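Long-range contacts in putative uncharacterized protein (Chaetomium thermophilum, PDB 5T8V), which probably loads cohesin onto chromatin, as Scc2 of the SCC2/Nipped-B family, the chain being the C-terminal, HEAT-repeat part of that loader: residues A[404-409]-A[453-458]; A[411-416]-A[426-431]; A[459-464]-A[636-641]. One frame throughout, in Å; residues are numbered along the deposited sequence.

Contact 1: residues A[404-409]-A[453-458]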
# COMPACT_ATOMS: atom_id res chain seq x y z
N LEU A 404 -19.37 15.14 -11.57
CA LEU A 404 -19.74 15.02 -12.98
C LEU A 404 -18.56 14.53 -13.81
O LEU A 404 -18.74 13.74 -14.74
CB LEU A 404 -20.25 16.36 -13.50
CG LEU A 404 -21.54 16.83 -12.84
CD1 LEU A 404 -21.26 17.85 -11.74
CD2 LEU A 404 -22.50 17.39 -13.87
N LEU A 405 -17.35 15.00 -13.49
CA LEU A 405 -16.16 14.42 -14.11
C LEU A 405 -16.10 12.92 -13.85
O LEU A 405 -15.84 12.13 -14.77
CB LEU A 405 -14.91 15.12 -13.56
CG LEU A 405 -13.55 14.45 -13.81
CD1 LEU A 405 -13.34 14.15 -15.28
CD2 LEU A 405 -12.44 15.34 -13.30
N ASP A 406 -16.34 12.51 -12.60
CA ASP A 406 -16.34 11.08 -12.29
C ASP A 406 -17.37 10.33 -13.13
O ASP A 406 -17.09 9.25 -13.65
CB ASP A 406 -16.61 10.87 -10.80
CG ASP A 406 -15.43 11.24 -9.93
OD1 ASP A 406 -14.28 11.22 -10.43
OD2 ASP A 406 -15.64 11.54 -8.73
N LEU A 407 -18.58 10.90 -13.27
CA LEU A 407 -19.62 10.24 -14.04
C LEU A 407 -19.23 10.12 -15.51
O LEU A 407 -19.40 9.06 -16.13
CB LEU A 407 -20.94 11.00 -13.90
CG LEU A 407 -21.81 10.60 -12.72
CD1 LEU A 407 -22.90 11.63 -12.48
CD2 LEU A 407 -22.43 9.23 -12.96
N PHE A 408 -18.70 11.20 -16.09
CA PHE A 408 -18.23 11.14 -17.47
C PHE A 408 -17.18 10.06 -17.63
O PHE A 408 -17.24 9.26 -18.57
CB PHE A 408 -17.68 12.50 -17.89
CG PHE A 408 -18.73 13.48 -18.32
CD1 PHE A 408 -19.53 13.22 -19.43
CD2 PHE A 408 -18.92 14.67 -17.63
CE1 PHE A 408 -20.49 14.12 -19.83
CE2 PHE A 408 -19.89 15.57 -18.02
CZ PHE A 408 -20.67 15.30 -19.12
N VAL A 409 -16.20 10.03 -16.73
CA VAL A 409 -15.15 9.02 -16.83
C VAL A 409 -15.75 7.62 -16.77
O VAL A 409 -15.38 6.74 -17.55
CB VAL A 409 -14.09 9.24 -15.74
CG1 VAL A 409 -13.08 8.09 -15.72
CG2 VAL A 409 -13.36 10.55 -15.97
N LEU A 453 -4.10 11.20 -9.64
CA LEU A 453 -3.81 9.84 -9.22
C LEU A 453 -5.09 9.02 -9.11
O LEU A 453 -5.15 7.87 -9.59
CB LEU A 453 -3.06 9.84 -7.89
CG LEU A 453 -1.66 10.47 -7.91
CD1 LEU A 453 -1.16 10.71 -6.50
CD2 LEU A 453 -0.69 9.58 -8.67
N GLU A 454 -6.12 9.59 -8.50
CA GLU A 454 -7.37 8.86 -8.30
C GLU A 454 -7.98 8.42 -9.62
O GLU A 454 -8.55 7.33 -9.72
CB GLU A 454 -8.35 9.72 -7.50
CG GLU A 454 -9.72 9.10 -7.30
CD GLU A 454 -10.49 9.74 -6.16
OE1 GLU A 454 -9.98 10.73 -5.59
OE2 GLU A 454 -11.59 9.25 -5.83
N LEU A 455 -7.88 9.27 -10.65
CA LEU A 455 -8.44 8.91 -11.95
C LEU A 455 -7.52 7.97 -12.73
O LEU A 455 -7.99 7.02 -13.35
CB LEU A 455 -8.73 10.17 -12.78
CG LEU A 455 -9.92 11.03 -12.36
CD1 LEU A 455 -10.13 12.13 -13.39
CD2 LEU A 455 -11.20 10.22 -12.19
N LEU A 456 -6.21 8.24 -12.70
CA LEU A 456 -5.26 7.32 -13.31
C LEU A 456 -5.44 5.92 -12.77
O LEU A 456 -5.18 4.94 -13.47
CB LEU A 456 -3.83 7.82 -13.08
CG LEU A 456 -3.39 9.02 -13.92
CD1 LEU A 456 -2.07 9.58 -13.41
CD2 LEU A 456 -3.26 8.65 -15.38
N GLY A 457 -5.89 5.79 -11.52
CA GLY A 457 -6.21 4.49 -10.97
C GLY A 457 -7.35 3.80 -11.69
O GLY A 457 -7.20 2.67 -12.16
N THR A 458 -8.50 4.48 -11.80
CA THR A 458 -9.65 3.87 -12.46
C THR A 458 -9.33 3.55 -13.92
O THR A 458 -9.72 2.49 -14.43
CB THR A 458 -10.87 4.79 -12.37
OG1 THR A 458 -10.61 6.01 -13.06
CG2 THR A 458 -11.20 5.11 -10.92
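Within the alpha-solenoid of HEAT repeats, L405, D406 and V409 of helix 402-414 face L455 and T458 of helix 446-474. The two short segments run nearly parallel, crossing at -18°, with their axes 11.7 Å apart. At that spacing side chains must reach across the gap, and leucine and valine are suited to filling it. L455 is the central residue. Chi1 (-73°) sets its CG anti to the carbonyl carbon; from there the two methyls meet different partners. CD1 lies 4.0 Å from L405 CD2, the two leucines meeting obliquely. CD2 turns to D406, whose OD1 stands 3.7 Å from it in van der Waals contact, and approaches V409 CG2 more loosely at 4.4 Å. The carboxylate of D406 is therefore placed at the margin of the apolar patch. Its polar partner belongs to its own helix: R402 makes a salt bridge to D406 and another to E454. D406 OD2 and E454 OE2 are 5.5 Å apart, and the shared arginine would be expected to offset the repulsion between these like charges. One turn farther on, V409 CG1 passes T458 OG1 at 4.2 Å, the side chains crossing at about a right angle. A threonine fits here because its hydroxyl is used inside its own helix, OG1 donating to L455 O over 2.8 Å, on a lone pair in the carbonyl plane. L431 of helix 423-440 packs against both V409 and L455, so the intervening helix helps to fill the space between the two segments. Nearly parallel helices, joined by aliphatic side chains with an intervening helix packed against both, are typical of the stacked helical layers of a HEAT-repeat solenoid.

Contact 2: residues A[411-416]-A[426-431]; sequences DFITCL and LLLRLL
F412, I413 and L416 meet L427 and L428 where two consecutive helices of the HEAT-repeat solenoid, 402-414 and 423-440, pack together. The F412 ring receives L427 on one face: CD1 forms a CH-pi contact, 3.8 Å from the ring centroid and 19° off the normal, displaced toward the rim near CZ and CE1. L427 CB lies farther off, by CD2 and CE2. L428 is the other main residue, and its branched end serves three neighbours. Its CG rests 3.8 Å from F412 CB; its CD2 touches I413 CD1 at 3.6 Å, the two side chains crossing at about a right angle; and its CD1 meets L416 CD1 at 3.8 Å. The CB of I413 sets off to one side, and CD1, folded beside CA (chi2 -68°), brings the tip to the leucine. L416 reaches in from the C-terminal side of I413, its CG anti to the backbone N (chi1 175°). An alanine in place of F412 would keep the CB contact with L428, but would probably open a gap beneath L427 CD1, leaving that methyl without its aromatic face. In the next shell, M311 of helix 305-315 packs on both F412 and L427, while A379 of helix 357-391 lies against L427. F606 touches L416. One residue before F412, D411 ties this helix to the region preceding helix 305-315 and to its start: OD1 forms a salt bridge with R293 NE, and OD2 is hydrogen-bonded to Q304 N and S307 OG.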
# COMPACT_ATOMS: atom_id res chain seq x y z
N ASP A 411 -18.76 6.59 -17.63
CA ASP A 411 -19.44 6.26 -18.87
C ASP A 411 -18.45 6.00 -20.00
O ASP A 411 -18.63 5.07 -20.79
CB ASP A 411 -20.41 7.38 -19.25
CG ASP A 411 -21.66 7.38 -18.40
OD1 ASP A 411 -21.61 6.84 -17.27
OD2 ASP A 411 -22.69 7.91 -18.85
N PHE A 412 -17.39 6.82 -20.09
CA PHE A 412 -16.38 6.60 -21.12
C PHE A 412 -15.73 5.23 -20.97
O PHE A 412 -15.53 4.51 -21.95
CB PHE A 412 -15.33 7.71 -21.07
CG PHE A 412 -15.88 9.10 -21.28
CD1 PHE A 412 -17.09 9.30 -21.93
CD2 PHE A 412 -15.19 10.20 -20.82
CE1 PHE A 412 -17.59 10.57 -22.11
CE2 PHE A 412 -15.68 11.48 -21.01
CZ PHE A 412 -16.88 11.66 -21.65
N ILE A 413 -15.38 4.86 -19.73
CA ILE A 413 -14.83 3.53 -19.48
C ILE A 413 -15.81 2.46 -19.95
O ILE A 413 -15.44 1.49 -20.61
CB ILE A 413 -14.49 3.36 -17.99
CG1 ILE A 413 -13.45 4.39 -17.54
CG2 ILE A 413 -13.99 1.94 -17.72
CD1 ILE A 413 -12.08 4.21 -18.13
N THR A 414 -17.09 2.62 -19.59
CA THR A 414 -18.10 1.64 -20.00
C THR A 414 -18.08 1.43 -21.51
O THR A 414 -18.22 0.30 -21.99
CB THR A 414 -19.48 2.09 -19.53
OG1 THR A 414 -19.55 2.02 -18.10
CG2 THR A 414 -20.58 1.21 -20.13
N CYS A 415 -17.91 2.51 -22.27
CA CYS A 415 -17.94 2.46 -23.72
C CYS A 415 -16.56 2.30 -24.35
O CYS A 415 -16.44 2.36 -25.57
CB CYS A 415 -18.61 3.72 -24.28
SG CYS A 415 -20.33 3.93 -23.81
N LEU A 416 -15.52 2.10 -23.53
CA LEU A 416 -14.16 2.05 -24.06
C LEU A 416 -14.03 1.02 -25.18
O LEU A 416 -13.58 1.34 -26.28
CB LEU A 416 -13.17 1.74 -22.93
CG LEU A 416 -11.71 1.53 -23.33
CD1 LEU A 416 -11.13 2.75 -24.03
CD2 LEU A 416 -10.87 1.18 -22.11
N LEU A 426 -10.58 8.24 -27.20
CA LEU A 426 -9.97 9.54 -27.45
C LEU A 426 -10.14 10.46 -26.24
O LEU A 426 -9.17 11.09 -25.78
CB LEU A 426 -10.58 10.18 -28.70
CG LEU A 426 -10.09 11.57 -29.08
CD1 LEU A 426 -8.58 11.63 -29.16
CD2 LEU A 426 -10.71 11.99 -30.40
N LEU A 427 -11.36 10.54 -25.71
CA LEU A 427 -11.59 11.33 -24.50
C LEU A 427 -10.75 10.81 -23.34
O LEU A 427 -10.09 11.59 -22.64
CB LEU A 427 -13.08 11.29 -24.15
CG LEU A 427 -13.99 12.02 -25.13
CD1 LEU A 427 -15.42 11.54 -24.99
CD2 LEU A 427 -13.91 13.52 -24.90
N LEU A 428 -10.75 9.49 -23.14
CA LEU A 428 -9.93 8.90 -22.08
C LEU A 428 -8.45 9.10 -22.33
O LEU A 428 -7.67 9.26 -21.38
CB LEU A 428 -10.25 7.41 -21.96
CG LEU A 428 -11.62 7.05 -21.38
CD1 LEU A 428 -11.93 5.59 -21.64
CD2 LEU A 428 -11.67 7.36 -19.90
N ARG A 429 -8.03 9.10 -23.60
CA ARG A 429 -6.62 9.31 -23.92
C ARG A 429 -6.18 10.71 -23.51
O ARG A 429 -5.17 10.88 -22.82
CB ARG A 429 -6.38 9.09 -25.41
CG ARG A 429 -4.92 9.20 -25.84
CD ARG A 429 -4.79 9.74 -27.26
NE ARG A 429 -5.52 8.92 -28.22
CZ ARG A 429 -5.70 9.25 -29.50
NH1 ARG A 429 -5.21 10.39 -29.97
NH2 ARG A 429 -6.37 8.44 -30.30
N LEU A 430 -6.92 11.73 -23.95
CA LEU A 430 -6.55 13.10 -23.60
C LEU A 430 -6.65 13.33 -22.10
O LEU A 430 -5.79 14.00 -21.51
CB LEU A 430 -7.42 14.09 -24.37
CG LEU A 430 -7.35 13.97 -25.89
CD1 LEU A 430 -8.28 14.97 -26.54
CD2 LEU A 430 -5.93 14.16 -26.39
N LEU A 431 -7.68 12.78 -21.46
CA LEU A 431 -7.79 12.89 -20.01
C LEU A 431 -6.57 12.28 -19.33
O LEU A 431 -6.00 12.88 -18.41
CB LEU A 431 -9.08 12.22 -19.54
CG LEU A 431 -9.69 12.74 -18.24
CD1 LEU A 431 -11.14 12.34 -18.13
CD2 LEU A 431 -8.93 12.23 -17.04

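Contact 3: residues A[459-464]-A[636-641]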
# COMPACT_ATOMS: atom_id res chain seq x y z
N MET A 459 -8.63 4.45 -14.60
CA MET A 459 -8.24 4.18 -15.98
C MET A 459 -7.32 2.97 -16.06
O MET A 459 -7.48 2.11 -16.94
CB MET A 459 -7.56 5.41 -16.59
CG MET A 459 -8.54 6.54 -16.94
SD MET A 459 -7.79 7.96 -17.77
CE MET A 459 -6.83 8.65 -16.44
N CYS A 460 -6.36 2.87 -15.14
CA CYS A 460 -5.49 1.71 -15.10
C CYS A 460 -6.30 0.42 -14.95
O CYS A 460 -6.09 -0.54 -15.69
CB CYS A 460 -4.49 1.86 -13.94
SG CYS A 460 -2.98 0.93 -14.15
N ALA A 461 -7.23 0.40 -13.99
CA ALA A 461 -8.09 -0.76 -13.81
C ALA A 461 -8.84 -1.10 -15.10
O ALA A 461 -8.95 -2.27 -15.47
CB ALA A 461 -9.07 -0.51 -12.67
N ALA A 462 -9.36 -0.08 -15.78
CA ALA A 462 -10.10 -0.33 -17.01
C ALA A 462 -9.22 -0.98 -18.07
O ALA A 462 -9.64 -1.94 -18.73
CB ALA A 462 -10.69 0.98 -17.54
N ILE A 463 -8.00 -0.47 -18.25
CA ILE A 463 -7.08 -1.06 -19.22
C ILE A 463 -6.77 -2.51 -18.84
O ILE A 463 -6.75 -3.40 -19.69
CB ILE A 463 -5.80 -0.22 -19.32
CG1 ILE A 463 -6.14 1.19 -19.81
CG2 ILE A 463 -4.81 -0.88 -20.27
CD1 ILE A 463 -4.99 2.18 -19.68
N SER A 464 -6.52 -2.76 -17.55
CA SER A 464 -6.23 -4.11 -17.10
C SER A 464 -7.39 -5.05 -17.44
O SER A 464 -7.18 -6.16 -17.96
CB SER A 464 -5.97 -4.11 -15.60
OG SER A 464 -5.61 -5.40 -15.14
N ILE A 636 -5.02 -0.80 -7.44
CA ILE A 636 -4.02 -1.84 -7.69
C ILE A 636 -4.64 -3.22 -7.52
O ILE A 636 -4.35 -4.14 -8.29
CB ILE A 636 -2.81 -1.65 -6.77
CG1 ILE A 636 -2.08 -0.35 -7.12
CG2 ILE A 636 -1.85 -2.83 -6.88
CD1 ILE A 636 -1.00 0.06 -6.13
N ASN A 637 -5.51 -3.39 -6.52
CA ASN A 637 -6.23 -4.65 -6.37
C ASN A 637 -7.07 -4.93 -7.61
O ASN A 637 -7.04 -6.04 -8.15
CB ASN A 637 -7.11 -4.61 -5.12
CG ASN A 637 -6.34 -4.95 -3.86
OD1 ASN A 637 -5.97 -6.11 -3.64
ND2 ASN A 637 -6.10 -3.95 -3.02
N GLN A 638 -7.82 -3.93 -8.07
CA GLN A 638 -8.63 -4.13 -9.28
C GLN A 638 -7.75 -4.51 -10.46
O GLN A 638 -8.11 -5.39 -11.26
CB GLN A 638 -9.43 -2.87 -9.58
CG GLN A 638 -10.54 -2.59 -8.58
CD GLN A 638 -11.35 -1.35 -8.91
OE1 GLN A 638 -10.90 -0.49 -9.67
NE2 GLN A 638 -12.55 -1.26 -8.35
N VAL A 639 -6.59 -3.88 -10.60
CA VAL A 639 -5.69 -4.20 -11.71
C VAL A 639 -5.23 -5.64 -11.61
O VAL A 639 -5.19 -6.36 -12.62
CB VAL A 639 -4.49 -3.22 -11.73
CG1 VAL A 639 -3.41 -3.71 -12.68
CG2 VAL A 639 -4.95 -1.83 -12.14
N MET A 640 -4.87 -6.09 -10.40
CA MET A 640 -4.40 -7.46 -10.23
C MET A 640 -5.50 -8.47 -10.55
O MET A 640 -5.28 -9.42 -11.31
CB MET A 640 -3.90 -7.66 -8.80
CG MET A 640 -2.58 -6.98 -8.50
SD MET A 640 -2.22 -6.89 -6.73
CE MET A 640 -2.32 -8.62 -6.27
N GLU A 641 -6.69 -8.28 -9.98
CA GLU A 641 -7.78 -9.23 -10.20
C GLU A 641 -8.21 -9.25 -11.66
O GLU A 641 -8.59 -10.30 -12.19
CB GLU A 641 -8.97 -8.88 -9.31
CG GLU A 641 -8.65 -8.87 -7.83
CD GLU A 641 -9.84 -8.47 -6.98
OE1 GLU A 641 -10.94 -9.02 -7.20
OE2 GLU A 641 -9.68 -7.59 -6.10
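S464 directs its hydroxyl at the backbone of V639: OG, anti to its own backbone N (chi1 -176°), donates to V639 O over 2.7 Å. The C=O...OG angle is 123°, in the carbonyl plane and on a lone pair. The same OG passes V639 CG1 at 3.7 Å, so one valine offers both the acceptor and an apolar flank. The other branch of V639, CG2, is turned onto the backbone of the facing helix, 3.7 Å from A461 N, and also lies 3.9 Å from C460 SG. This closeness depends on small residues: helices 446-474 and 628-642, far apart in sequence yet neighbours in the alpha-solenoid, run almost parallel here, 5° between the segments, with axes 8.2 Å apart. Cysteine, alanine and serine bring little bulk to such a narrow gap, and a beta-branched valine fits against them. On the solvent side, the extended chain of Q638 lies beside A461, its OE1 3.5 Å from A461 CB; a long polar residue suits an edge where its amide can meet water. F610 of helix 610-619 packs on C460, and I646, from a loop, on V639.

All three contacts are largely buried, but their chemistry differs. Contact 2 is wholly apolar, an aromatic ring among leucines and an isoleucine. Contact 1 has an aliphatic centre with charged residues at its margin. Contact 3, nearest the centre of the chain, brings its backbones closest, through small residues and a hydrogen bond to a backbone carbonyl, and alone has an exposed residue among those that touch, Q638. Helix 402-414 serves contacts 1 and 2, and helix 446-474 serves contacts 1 and 3. L431, on the same helical segment as L427 and L428 but turned to contact 1, also packs on L405, linking the two, while I413 packs on A462 and L431 on M459 beside contact 3.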